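Local coordinates for protein macrophage migration inhibitory factor (Oncomelania hupensis, PDB 6LR3) that belongs to the macrophage migration inhibitory factor family, small alpha/beta proteins that assemble as trimers, at residues 88-92 and 93-97. Sequence-based numbering, arbitrary orientation.
Sequences LNVRR and ERIVI. Unlike the reference sequence in segment 88-92: Asn89 (reference Lys), Val90 (reference Ile).
Arg91 and Glu93 join in a salt bridge on the outer side of a tight turn. NE of Arg91 meets OE2 of Glu93 at 2.8 Å, the N-H running nearly straight at 168°, while NH2 of Arg91 adds a weak second bond to the same oxygen. The oxygen lies in the guanidinium plane, at its edge, yet is itself met from above the carboxylate plane, the two planes standing 74° apart. Glu93 gets there by folding back: its CG sits between backbone N and carbonyl carbon (chi1 65°), and a bend at chi2 brings the carboxylate alongside CB of Arg91.

Over one face of the same guanidinium, toward its rim, lies CG of Arg94, 3.7 Å from CZ of Arg91. The two arginines run side by side in the same direction, and their like charges are probably eased by acids: Glu93 for Arg91, Asp53 for Arg94. The buried head of Arg94 also donates to the carbonyls of Met50, Asn55 and Pro56, while Arg92 turns to Glu81 and Asp82 on helix 70-88.

Two successive i+3 to i backbone bonds, from Arg94 N to Arg91 O (2.8 Å) and from Ile95 N to Arg92 O (3.3 Å), wind Arg92 and Glu93 into a short 3-10 turn. On the inner side, CG1 of Val90 packs against CG1 of Ile95 and CB of Arg94, both at 3.7 Å. CG1 and CD1 of Ile95 also rest against the carbonyl oxygen of Arg91.

Beyond the turn, Val96 and Ile97 pair antiparallel with a strand of the second subunit. The arrangement is thus a 3-10 turn in the helix-to-strand connection of the MIF fold, leading from helix 70-88 into strand 95-101, at the edge where the sheet continues across the trimer interface.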
# COMPACT_ATOMS: atom_id res chain seq x y z
N LEU B 88 17.80 2.74 11.30
CA LEU B 88 16.67 2.20 12.09
C LEU B 88 17.15 1.20 13.14
O LEU B 88 16.32 0.79 13.95
CB LEU B 88 15.64 1.55 11.16
CG LEU B 88 15.17 2.42 9.98
CD1 LEU B 88 14.15 1.72 9.15
CD2 LEU B 88 14.63 3.74 10.47
N ASN B 89 18.41 0.78 13.08
CA ASN B 89 18.96 -0.26 13.98
C ASN B 89 18.10 -1.51 13.88
O ASN B 89 17.79 -2.12 14.92
CB ASN B 89 19.06 0.28 15.41
CG ASN B 89 20.11 1.36 15.48
OD1 ASN B 89 21.27 1.10 15.17
ND2 ASN B 89 19.74 2.53 15.96
N VAL B 90 17.71 -1.87 12.67
CA VAL B 90 16.99 -3.13 12.40
C VAL B 90 18.02 -4.12 11.90
O VAL B 90 18.91 -3.74 11.11
CB VAL B 90 15.85 -2.87 11.40
CG1 VAL B 90 15.12 -4.13 11.03
CG2 VAL B 90 14.83 -1.92 12.00
N ARG B 91 17.92 -5.37 12.34
CA ARG B 91 18.82 -6.43 11.83
C ARG B 91 18.45 -6.75 10.39
O ARG B 91 17.23 -6.66 10.01
CB ARG B 91 18.66 -7.66 12.71
CG ARG B 91 19.27 -7.44 14.10
CD ARG B 91 18.80 -8.37 15.20
NE ARG B 91 18.14 -9.59 14.82
CZ ARG B 91 16.89 -9.92 15.13
NH1 ARG B 91 16.10 -9.11 15.84
NH2 ARG B 91 16.42 -11.08 14.69
N ARG B 92 19.44 -7.15 9.60
CA ARG B 92 19.20 -7.52 8.19
C ARG B 92 18.13 -8.61 8.11
O ARG B 92 17.32 -8.58 7.15
CB ARG B 92 20.49 -7.95 7.50
CG ARG B 92 20.42 -7.87 6.00
CD ARG B 92 21.70 -8.31 5.32
NE ARG B 92 22.81 -7.43 5.68
CZ ARG B 92 23.13 -6.30 5.07
NH1 ARG B 92 22.43 -5.84 4.05
NH2 ARG B 92 24.17 -5.61 5.50
N GLU B 93 18.09 -9.54 9.07
CA GLU B 93 17.12 -10.65 9.04
C GLU B 93 15.74 -10.19 9.51
O GLU B 93 14.85 -11.07 9.67
CB GLU B 93 17.64 -11.85 9.86
CG GLU B 93 17.75 -11.55 11.34
CD GLU B 93 19.13 -11.10 11.80
OE1 GLU B 93 19.92 -10.48 11.02
OE2 GLU B 93 19.41 -11.34 13.01
N ARG B 94 15.51 -8.89 9.70
CA ARG B 94 14.19 -8.34 10.05
C ARG B 94 13.74 -7.37 8.96
O ARG B 94 12.88 -6.50 9.24
CB ARG B 94 14.23 -7.70 11.43
CG ARG B 94 14.47 -8.69 12.55
CD ARG B 94 13.26 -9.54 12.84
NE ARG B 94 12.23 -8.75 13.51
CZ ARG B 94 11.08 -9.26 13.94
NH1 ARG B 94 10.81 -10.54 13.76
NH2 ARG B 94 10.18 -8.49 14.52
N ILE B 95 14.31 -7.49 7.76
CA ILE B 95 13.99 -6.56 6.63
C ILE B 95 13.50 -7.38 5.44
O ILE B 95 14.21 -8.26 4.99
CB ILE B 95 15.20 -5.70 6.23
CG1 ILE B 95 15.73 -4.91 7.42
CG2 ILE B 95 14.86 -4.80 5.06
CD1 ILE B 95 17.10 -4.30 7.20
N VAL B 96 12.35 -6.98 4.91
CA VAL B 96 11.81 -7.51 3.64
C VAL B 96 11.48 -6.31 2.75
O VAL B 96 10.91 -5.34 3.24
CB VAL B 96 10.60 -8.41 3.87
CG1 VAL B 96 9.87 -8.73 2.58
CG2 VAL B 96 11.02 -9.68 4.58
N ILE B 97 11.84 -6.37 1.50
CA ILE B 97 11.58 -5.29 0.51
C ILE B 97 10.92 -5.90 -0.72
O ILE B 97 11.42 -6.87 -1.25
CB ILE B 97 12.87 -4.53 0.14
CG1 ILE B 97 13.64 -4.04 1.37
CG2 ILE B 97 12.53 -3.42 -0.83
CD1 ILE B 97 15.08 -3.67 1.10